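Local coordinates for odorant-binding protein 1d (Locusta migratoria, PDB 4PT1) that probably binds, and may carry, odorant molecules, as other insect PBP/GOBP proteins do, at residues 60-63 with 64-68; 87-90 with 91-94; 102-105 with 106-110. All coordinates share one frame; numbering follows the deposited sequence.

Interaction 1: 60-63 with 64-68; sequences SLSD and DGVFV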
ATOM      1  N   SER A  60       0.146   1.036  10.294  1.00 13.30           N
ATOM      2  CA  SER A  60      -0.744   2.115   9.838  1.00 15.35           C
ATOM      3  C   SER A  60      -2.204   1.725   9.874  1.00 15.33           C
ATOM      4  O   SER A  60      -3.071   2.571   9.649  1.00 16.63           O
ATOM      5  CB  SER A  60      -0.376   2.599   8.429  1.00 15.73           C
ATOM      6  OG  SER A  60      -0.257   1.535   7.497  1.00 14.58           O
ATOM      7  N   LEU A  61      -2.480   0.445  10.142  1.00 16.72           N
ATOM      8  CA  LEU A  61      -3.841  -0.012  10.384  1.00 18.25           C
ATOM      9  C   LEU A  61      -3.846  -1.062  11.498  1.00 17.85           C
ATOM     10  O   LEU A  61      -2.929  -1.884  11.614  1.00 17.81           O
ATOM     11  CB  LEU A  61      -4.456  -0.554   9.085  1.00 17.53           C
ATOM     12  CG  LEU A  61      -5.979  -0.586   8.962  1.00 19.67           C
ATOM     13  CD1 LEU A  61      -6.534   0.787   8.604  1.00 18.28           C
ATOM     14  CD2 LEU A  61      -6.436  -1.617   7.936  1.00 17.48           C
ATOM     15  N   SER A  62      -4.862  -1.011  12.347  1.00 21.11           N
ATOM     16  CA  SER A  62      -5.060  -2.065  13.333  1.00 19.77           C
ATOM     17  C   SER A  62      -5.671  -3.249  12.605  1.00 17.89           C
ATOM     18  O   SER A  62      -6.272  -3.101  11.546  1.00 17.35           O
ATOM     19  CB  SER A  62      -6.008  -1.604  14.434  1.00 20.59           C
ATOM     20  OG  SER A  62      -7.268  -1.273  13.897  1.00 20.05           O
ATOM     21  N   ASP A  63      -5.544  -4.429  13.183  1.00 18.85           N
ATOM     22  CA  ASP A  63      -6.198  -5.625  12.630  1.00 21.61           C
ATOM     23  C   ASP A  63      -7.696  -5.405  12.389  1.00 20.48           C
ATOM     24  O   ASP A  63      -8.255  -5.920  11.413  1.00 21.26           O
ATOM     25  CB  ASP A  63      -5.974  -6.827  13.563  1.00 26.70           C
ATOM     26  CG  ASP A  63      -6.360  -8.150  12.924  1.00 27.15           C
ATOM     27  OD1 ASP A  63      -6.051  -8.371  11.730  1.00 25.26           O
ATOM     28  OD2 ASP A  63      -6.977  -8.968  13.632  1.00 36.30           O
ATOM     29  N   ASP A  64      -8.344  -4.616  13.249  1.00 20.14           N
ATOM     30  CA  ASP A  64      -9.774  -4.354  13.095  1.00 24.16           C
ATOM     31  C   ASP A  64     -10.085  -3.079  12.318  1.00 22.78           C
ATOM     32  O   ASP A  64     -11.218  -2.617  12.291  1.00 24.61           O
ATOM     33  CB  ASP A  64     -10.493  -4.382  14.458  1.00 28.40           C
ATOM     34  CG  ASP A  64     -10.182  -3.175  15.332  1.00 33.64           C
ATOM     35  OD1 ASP A  64      -9.071  -2.615  15.237  1.00 32.78           O
ATOM     36  OD2 ASP A  64     -11.065  -2.808  16.141  1.00 37.97           O
ATOM     37  N   GLY A  65      -9.064  -2.525  11.666  1.00 19.74           N
ATOM     38  CA  GLY A  65      -9.262  -1.512  10.673  1.00 19.54           C
ATOM     39  C   GLY A  65      -9.220  -0.069  11.168  1.00 16.01           C
ATOM     40  O   GLY A  65      -9.864   0.761  10.573  1.00 22.27           O
ATOM     41  N   VAL A  66      -8.442   0.228  12.212  1.00 20.37           N
ATOM     42  CA  VAL A  66      -8.259   1.619  12.691  1.00 20.47           C
ATOM     43  C   VAL A  66      -6.979   2.211  12.070  1.00 21.14           C
ATOM     44  O   VAL A  66      -5.879   1.727  12.331  1.00 21.49           O
ATOM     45  CB  VAL A  66      -8.160   1.695  14.233  1.00 22.06           C
ATOM     46  CG1 VAL A  66      -8.019   3.146  14.716  1.00 23.54           C
ATOM     47  CG2 VAL A  66      -9.377   1.043  14.871  1.00 28.09           C
ATOM     48  N   PHE A  67      -7.145   3.251  11.252  1.00 19.73           N
ATOM     49  CA  PHE A  67      -6.012   3.959  10.605  1.00 17.99           C
ATOM     50  C   PHE A  67      -5.158   4.745  11.605  1.00 20.75           C
ATOM     51  O   PHE A  67      -5.691   5.437  12.471  1.00 24.06           O
ATOM     52  CB  PHE A  67      -6.548   4.874   9.495  1.00 18.59           C
ATOM     53  CG  PHE A  67      -5.474   5.606   8.733  1.00 18.55           C
ATOM     54  CD1 PHE A  67      -4.655   4.933   7.841  1.00 18.07           C
ATOM     55  CD2 PHE A  67      -5.282   6.962   8.923  1.00 18.14           C
ATOM     56  CE1 PHE A  67      -3.680   5.603   7.140  1.00 18.95           C
ATOM     57  CE2 PHE A  67      -4.315   7.644   8.224  1.00 19.50           C
ATOM     58  CZ  PHE A  67      -3.508   6.971   7.334  1.00 19.48           C
ATOM     59  N   VAL A  68      -3.831   4.635  11.492  1.00 19.26           N
ATOM     60  CA  VAL A  68      -2.897   5.312  12.390  1.00 19.99           C
ATOM     61  C   VAL A  68      -1.980   6.265  11.584  1.00 20.73           C
ATOM     62  O   VAL A  68      -0.967   5.862  11.012  1.00 18.29           O
ATOM     63  CB  VAL A  68      -2.076   4.306  13.218  1.00 20.94           C
ATOM     64  CG1 VAL A  68      -1.213   5.025  14.235  1.00 22.03           C
ATOM     65  CG2 VAL A  68      -2.996   3.322  13.943  1.00 20.72           C
TER

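Interaction 2: 87-90 with 91-94; sequences VVHS and CKHI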
ATOM      1  N   VAL A  87      -0.379  13.463   0.093  1.00 11.47           N
ATOM      2  CA  VAL A  87      -1.346  12.401  -0.170  1.00 13.40           C
ATOM      3  C   VAL A  87      -1.940  11.739   1.083  1.00 14.79           C
ATOM      4  O   VAL A  87      -3.149  11.567   1.193  1.00 17.56           O
ATOM      5  CB  VAL A  87      -0.710  11.353  -1.079  1.00 14.04           C
ATOM      6  CG1 VAL A  87      -1.572  10.107  -1.142  1.00 16.22           C
ATOM      7  CG2 VAL A  87      -0.472  11.967  -2.459  1.00 13.94           C
ATOM      8  N   VAL A  88      -1.094  11.385   2.048  1.00 14.15           N
ATOM      9  CA  VAL A  88      -1.591  10.767   3.260  1.00 14.65           C
ATOM     10  C   VAL A  88      -2.552  11.684   4.028  1.00 16.82           C
ATOM     11  O   VAL A  88      -3.602  11.224   4.503  1.00 17.14           O
ATOM     12  CB  VAL A  88      -0.445  10.296   4.178  1.00 14.53           C
ATOM     13  CG1 VAL A  88      -1.009   9.865   5.532  1.00 16.09           C
ATOM     14  CG2 VAL A  88       0.310   9.159   3.522  1.00 17.92           C
ATOM     15  N   HIS A  89      -2.204  12.967   4.131  1.00 15.72           N
ATOM     16  CA  HIS A  89      -3.036  13.934   4.853  1.00 17.81           C
ATOM     17  C   HIS A  89      -4.344  14.116   4.160  1.00 19.77           C
ATOM     18  O   HIS A  89      -5.368  14.338   4.823  1.00 24.69           O
ATOM     19  CB  HIS A  89      -2.312  15.274   5.064  1.00 16.90           C
ATOM     20  CG  HIS A  89      -1.305  15.250   6.196  1.00 15.57           C
ATOM     21  ND1 HIS A  89      -1.676  15.202   7.492  1.00 17.78           N
ATOM     22  CD2 HIS A  89       0.081  15.304   6.190  1.00 14.51           C
ATOM     23  CE1 HIS A  89      -0.586  15.196   8.273  1.00 18.54           C
ATOM     24  NE2 HIS A  89       0.495  15.254   7.477  1.00 17.15           N
ATOM     25  N   SER A  90      -4.352  13.990   2.832  1.00 18.20           N
ATOM     26  CA  SER A  90      -5.594  14.170   2.073  1.00 20.37           C
ATOM     27  C   SER A  90      -6.562  12.974   2.204  1.00 22.14           C
ATOM     28  O   SER A  90      -7.753  13.098   1.891  1.00 25.35           O
ATOM     29  CB  SER A  90      -5.302  14.505   0.601  1.00 22.72           C
ATOM     30  OG  SER A  90      -4.853  13.392  -0.147  1.00 24.19           O
ATOM     31  N   CYS A  91      -6.060  11.844   2.707  1.00 19.85           N
ATOM     32  CA  CYS A  91      -6.799  10.570   2.727  1.00 21.79           C
ATOM     33  C   CYS A  91      -6.988   9.996   4.135  1.00 23.14           C
ATOM     34  O   CYS A  91      -7.423   8.844   4.306  1.00 22.62           O
ATOM     35  CB  CYS A  91      -6.057   9.571   1.832  1.00 23.25           C
ATOM     36  SG  CYS A  91      -6.077  10.047   0.084  1.00 20.74           S
ATOM     37  N   LYS A  92      -6.679  10.809   5.142  1.00 22.67           N
ATOM     38  CA  LYS A  92      -6.595  10.340   6.522  1.00 25.34           C
ATOM     39  C   LYS A  92      -7.952  10.142   7.221  1.00 25.63           C
ATOM     40  O   LYS A  92      -7.985   9.643   8.355  1.00 28.90           O
ATOM     41  CB  LYS A  92      -5.718  11.275   7.364  1.00 25.92           C
ATOM     42  CG  LYS A  92      -6.204  12.721   7.477  1.00 25.03           C
ATOM     43  CD  LYS A  92      -5.195  13.544   8.266  1.00 24.99           C
ATOM     44  CE  LYS A  92      -5.363  15.037   8.058  1.00 27.20           C
ATOM     45  NZ  LYS A  92      -4.242  15.755   8.720  1.00 27.96           N
ATOM     46  N   HIS A  93      -9.041  10.523   6.553  1.00 24.28           N
ATOM     47  CA  HIS A  93     -10.407  10.389   7.100  0.50 24.21           C
ATOM     48  C   HIS A  93     -11.239   9.312   6.440  1.00 25.39           C
ATOM     49  O   HIS A  93     -12.456   9.231   6.671  1.00 33.24           O
ATOM     50  CB  HIS A  93     -11.143  11.727   7.015  0.50 23.78           C
ATOM     51  CG  HIS A  93     -10.485  12.835   7.799  0.50 22.50           C
ATOM     52  ND1 HIS A  93     -10.148  12.702   9.094  0.50 24.63           N
ATOM     53  CD2 HIS A  93     -10.116  14.123   7.426  0.50 21.89           C
ATOM     54  CE1 HIS A  93      -9.575  13.840   9.524  0.50 24.12           C
ATOM     55  NE2 HIS A  93      -9.558  14.709   8.500  0.50 23.72           N
ATOM     56  N   ILE A  94     -10.610   8.477   5.620  1.00 20.17           N
ATOM     57  CA  ILE A  94     -11.277   7.383   4.938  1.00 22.56           C
ATOM     58  C   ILE A  94     -11.433   6.255   5.963  1.00 27.10           C
ATOM     59  O   ILE A  94     -10.502   5.945   6.727  1.00 29.72           O
ATOM     60  CB  ILE A  94     -10.479   6.890   3.705  1.00 24.40           C
ATOM     61  CG1 ILE A  94     -10.306   8.018   2.675  1.00 25.58           C
ATOM     62  CG2 ILE A  94     -11.170   5.707   3.026  1.00 25.52           C
ATOM     63  CD1 ILE A  94     -11.570   8.328   1.885  1.00 29.32           C
TER
HETATM   64  O   HOH W   1      -9.778  11.973   4.024  1.00 29.45           O

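Interaction 3: 102-105 with 106-110; sequences TAYQ and IHQCY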
ATOM      1  N   THR A 102     -11.707  -0.700   3.872  1.00 19.00           N
ATOM      2  CA  THR A 102     -11.024   0.516   4.404  1.00 20.64           C
ATOM      3  C   THR A 102      -9.618   0.662   3.847  1.00 18.56           C
ATOM      4  O   THR A 102      -9.271   1.709   3.275  1.00 15.05           O
ATOM      5  CB  THR A 102     -10.954   0.498   5.952  1.00 22.89           C
ATOM      6  OG1 THR A 102     -12.275   0.651   6.497  1.00 33.12           O
ATOM      7  CG2 THR A 102     -10.052   1.625   6.517  1.00 20.98           C
ATOM      8  N   ALA A 103      -8.806  -0.386   3.990  1.00 14.38           N
ATOM      9  CA  ALA A 103      -7.453  -0.339   3.420  1.00 13.37           C
ATOM     10  C   ALA A 103      -7.493  -0.098   1.911  1.00 13.87           C
ATOM     11  O   ALA A 103      -6.792   0.772   1.404  1.00 13.74           O
ATOM     12  CB  ALA A 103      -6.681  -1.615   3.730  1.00 10.48           C
ATOM     13  N   TYR A 104      -8.326  -0.858   1.189  1.00 19.25           N
ATOM     14  CA  TYR A 104      -8.329  -0.811  -0.297  1.00 19.07           C
ATOM     15  C   TYR A 104      -8.690   0.591  -0.815  1.00 19.43           C
ATOM     16  O   TYR A 104      -8.103   1.071  -1.789  1.00 22.66           O
ATOM     17  CB  TYR A 104      -9.241  -1.915  -0.893  1.00 20.87           C
ATOM     18  CG  TYR A 104      -9.407  -1.879  -2.416  1.00 16.64           C
ATOM     19  CD1 TYR A 104      -8.468  -2.467  -3.270  1.00 18.27           C
ATOM     20  CD2 TYR A 104     -10.496  -1.262  -2.991  1.00 19.32           C
ATOM     21  CE1 TYR A 104      -8.632  -2.432  -4.658  1.00 20.19           C
ATOM     22  CE2 TYR A 104     -10.677  -1.212  -4.373  1.00 22.19           C
ATOM     23  CZ  TYR A 104      -9.740  -1.795  -5.213  1.00 22.99           C
ATOM     24  OH  TYR A 104      -9.904  -1.756  -6.600  1.00 28.62           O
ATOM     25  N   GLN A 105      -9.617   1.249  -0.132  1.00 16.05           N
ATOM     26  CA  GLN A 105     -10.092   2.559  -0.521  1.00 19.26           C
ATOM     27  C   GLN A 105      -9.295   3.716   0.085  1.00 20.70           C
ATOM     28  O   GLN A 105      -9.346   4.820  -0.463  1.00 19.03           O
ATOM     29  CB  GLN A 105     -11.570   2.712  -0.131  1.00 17.08           C
ATOM     30  CG  GLN A 105     -12.495   1.664  -0.753  1.00 19.72           C
ATOM     31  CD  GLN A 105     -12.673   1.782  -2.266  1.00 20.93           C
ATOM     32  OE1 GLN A 105     -12.232   2.744  -2.887  1.00 24.88           O
ATOM     33  NE2 GLN A 105     -13.311   0.781  -2.864  1.00 25.53           N
ATOM     34  N   ILE A 106      -8.581   3.497   1.202  1.00 21.29           N
ATOM     35  CA  ILE A 106      -7.533   4.448   1.592  1.00 16.86           C
ATOM     36  C   ILE A 106      -6.560   4.484   0.402  1.00 14.74           C
ATOM     37  O   ILE A 106      -6.170   5.550  -0.055  1.00 16.23           O
ATOM     38  CB  ILE A 106      -6.803   4.072   2.920  1.00 14.08           C
ATOM     39  CG1 ILE A 106      -7.665   4.391   4.155  1.00 15.60           C
ATOM     40  CG2 ILE A 106      -5.484   4.847   3.019  1.00 13.79           C
ATOM     41  CD1 ILE A 106      -7.141   3.826   5.468  1.00 16.99           C
ATOM     42  N   HIS A 107      -6.233   3.312  -0.140  1.00 14.58           N
ATOM     43  CA  HIS A 107      -5.365   3.193  -1.299  1.00 16.23           C
ATOM     44  C   HIS A 107      -5.932   3.764  -2.583  1.00 18.50           C
ATOM     45  O   HIS A 107      -5.202   4.385  -3.343  1.00 18.95           O
ATOM     46  CB  HIS A 107      -4.934   1.763  -1.477  1.00 15.97           C
ATOM     47  CG  HIS A 107      -3.678   1.439  -0.727  1.00 15.10           C
ATOM     48  ND1 HIS A 107      -2.458   1.440  -1.318  1.00 15.63           N
ATOM     49  CD2 HIS A 107      -3.467   1.160   0.625  1.00 14.88           C
ATOM     50  CE1 HIS A 107      -1.528   1.141  -0.388  1.00 18.36           C
ATOM     51  NE2 HIS A 107      -2.150   0.979   0.798  1.00 15.68           N
ATOM     52  N   GLN A 108      -7.229   3.593  -2.825  1.00 22.20           N
ATOM     53  CA  GLN A 108      -7.824   4.228  -3.998  1.00 21.84           C
ATOM     54  C   GLN A 108      -7.831   5.750  -3.826  1.00 20.62           C
ATOM     55  O   GLN A 108      -7.633   6.447  -4.806  1.00 23.39           O
ATOM     56  CB  GLN A 108      -9.217   3.682  -4.306  1.00 26.51           C
ATOM     57  CG  GLN A 108      -9.263   2.183  -4.618  1.00 28.64           C
ATOM     58  CD  GLN A 108      -7.991   1.637  -5.245  1.00 33.32           C
ATOM     59  OE1 GLN A 108      -7.159   1.019  -4.567  1.00 36.94           O
ATOM     60  NE2 GLN A 108      -7.833   1.855  -6.553  1.00 37.12           N
ATOM     61  N   CYS A 109      -8.040   6.251  -2.604  1.00 19.33           N
ATOM     62  CA  CYS A 109      -7.835   7.687  -2.285  1.00 18.80           C
ATOM     63  C   CYS A 109      -6.403   8.161  -2.554  1.00 18.55           C
ATOM     64  O   CYS A 109      -6.214   9.243  -3.111  1.00 18.29           O
ATOM     65  CB  CYS A 109      -8.237   8.042  -0.848  1.00 20.35           C
ATOM     66  SG  CYS A 109      -8.047   9.801  -0.421  1.00 22.53           S
ATOM     67  N   TYR A 110      -5.391   7.393  -2.157  1.00 15.42           N
ATOM     68  CA  TYR A 110      -4.028   7.752  -2.544  1.00 14.37           C
ATOM     69  C   TYR A 110      -3.852   7.881  -4.060  1.00 16.22           C
ATOM     70  O   TYR A 110      -3.233   8.832  -4.549  1.00 19.42           O
ATOM     71  CB  TYR A 110      -3.010   6.726  -2.060  1.00 14.35           C
ATOM     72  CG  TYR A 110      -2.851   6.545  -0.568  1.00 13.69           C
ATOM     73  CD1 TYR A 110      -3.300   7.482   0.353  1.00 12.52           C
ATOM     74  CD2 TYR A 110      -2.190   5.413  -0.076  1.00 13.06           C
ATOM     75  CE1 TYR A 110      -3.125   7.290   1.714  1.00 12.81           C
ATOM     76  CE2 TYR A 110      -2.010   5.232   1.281  1.00 14.52           C
ATOM     77  CZ  TYR A 110      -2.474   6.181   2.175  1.00 13.18           C
ATOM     78  OH  TYR A 110      -2.309   5.981   3.524  1.00 14.77           O
TER

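Interaction 1: 60-63 with 64-68
The Phe-67 ring takes an oblique contact from the carbonyl oxygen of Ser-60, with Ser-60 O 3.4 Å from Phe-67 CD1, while the carboxylate of Asp-64 is met at OD1 by Ser-62 OG, nearly along the C-O bond. Both contacts belong to a short hairpin-like loop, in which a type I beta turn from Ser-62 to Gly-65 is followed by a G1-type beta bulge. Gly-65 N returns to Ser-62 O at 2.9 Å, and Ser-62 N donates to Val-66 O. Val-68 N in turn donates to Ser-60 O, so Leu-61 and Phe-67 form a single non-hydrogen-bonded antiparallel bridge. Gly-65 has a positive phi (92°), in a conformation where a side chain would be pressed against the preceding carbonyl oxygen. Beyond the loop, the Phe-67 side chain rests on Met-55, Ile-106 and Tyr-110, and Asp-63 makes a salt bridge with Lys-52. The polar grip of the turn comes from Ser-62: with chi1 at 60°, OG sits between its own backbone N and carbonyl carbon and leans across the turn. Ser-62 OG accepts from Val-66 N over a short 2.5 Å, at an N-H...O angle of 157°, and donates to Asp-64 OD1 at 2.6 Å. With alanine in place of Ser-62 the hydroxyl is gone, which would probably leave Val-66 N and Asp-64 OD1 without this shared partner and the Asp-64 carboxylate freer to turn. On the bridge, Leu-61 turns its CD1 branch onto the opposing chain, Leu-61 CD1 lying 3.7 Å from Phe-67 N.

Interaction 2: 87-90 with 91-94
Val-88 O accepts from Cys-91 N at 3.1 Å, a three-residue step at the C-terminal end of helix 81-90, with an N-H...O angle of 153°. From Cys-91 the chain runs straight into a type I turn ending at Ile-94, closed by a weak bond from Ile-94 N to Cys-91 O. A water joins the two halves, donating to Ser-90 O and accepting from His-93 N. Ser-90 folds its hydroxyl back onto its own helix: with chi1 at 74°, OG reaches Val-87 O at 2.8 Å, and a further bond ties it to Ser-113 of helix 99-113. Cys-91 SG lies 3.6 Å from Ser-90 OG and 3.5 Å from Val-87 O, and is bonded to Cys-109, one of the three disulfides that pin together the all-helical PBP/GOBP fold. On the outer side, Lys-92 lays its aliphatic chain over the backbone of the helix, CG 3.2 Å from His-89 O. Beyond CG the chain is extended, which carries the ammonium to the imidazole edge; Lys-92 NZ donates to His-89 ND1 at 2.9 Å, only 13° out of the ring plane. Lys-92 CG also sits over the centre of one face of the His-93 ring, 4.0 Å above its plane.

Interaction 3: 102-105 with 106-110
Tyr-104 and Gln-108, one helical turn apart in helix 99-113, make a CH-pi contact: Gln-108 CG lies over one face of the Tyr-104 ring, 4.1 Å from the centroid and 28° off the normal. Tyr-104 CG, anti to the backbone N (chi1 175°), sends the ring along the helix towards Gln-108, whose bend at chi2 brings the amide back flat over it, the two planes 14° apart. Gln-105 also bends at chi2, and Gln-105 OE1 comes within 3.5 Å of Gln-108 CB, the two amides nearly perpendicular; Gln-105 NE2 is held by Glu-101. Thr-102 and Ile-106 run alongside each other, with Thr-102 CG2 and Ile-106 CD1 3.8 Å apart. The imidazole of His-107 turns its edge to the helix, CD2 3.4 Å from Ala-103 O in the ring plane. Beneath these groups run regular helical bonds, among them Ile-106 N to Thr-102 O at 2.8 Å. The helix thus separates its chemistry by face: Thr-102 and Ile-106 pack apolar methyls, Tyr-104 and Gln-108 stack flat groups, and His-107, its ND1 bonded to Tyr-118, which probably fixes the ring's rotation, lines the pocket occupied by 2-(2-methoxyethoxy)ethanol.

The three interactions come in series along the chain: interaction 1 in the loop between helices 45-57 and 69-75, interaction 2 where helix 81-90 passes into its following loop, interaction 3 within helix 99-113. The first two have centres about 14 Å apart, the first and third about 13 Å, the second and third about 9 Å. Phe-67 joins all three, its ring also packing on Val-88 and the Lys-92 backbone, while Leu-61 CD1 lies 4.2 Å from Thr-102 CG2. Besides the disulfide, interactions 2 and 3 meet where Ile-94 CB comes 3.8 Å from Ile-106 CG1. The loop is thereby tied to helices 81-90 and 99-113, and the latter contributes His-107 to the pocket.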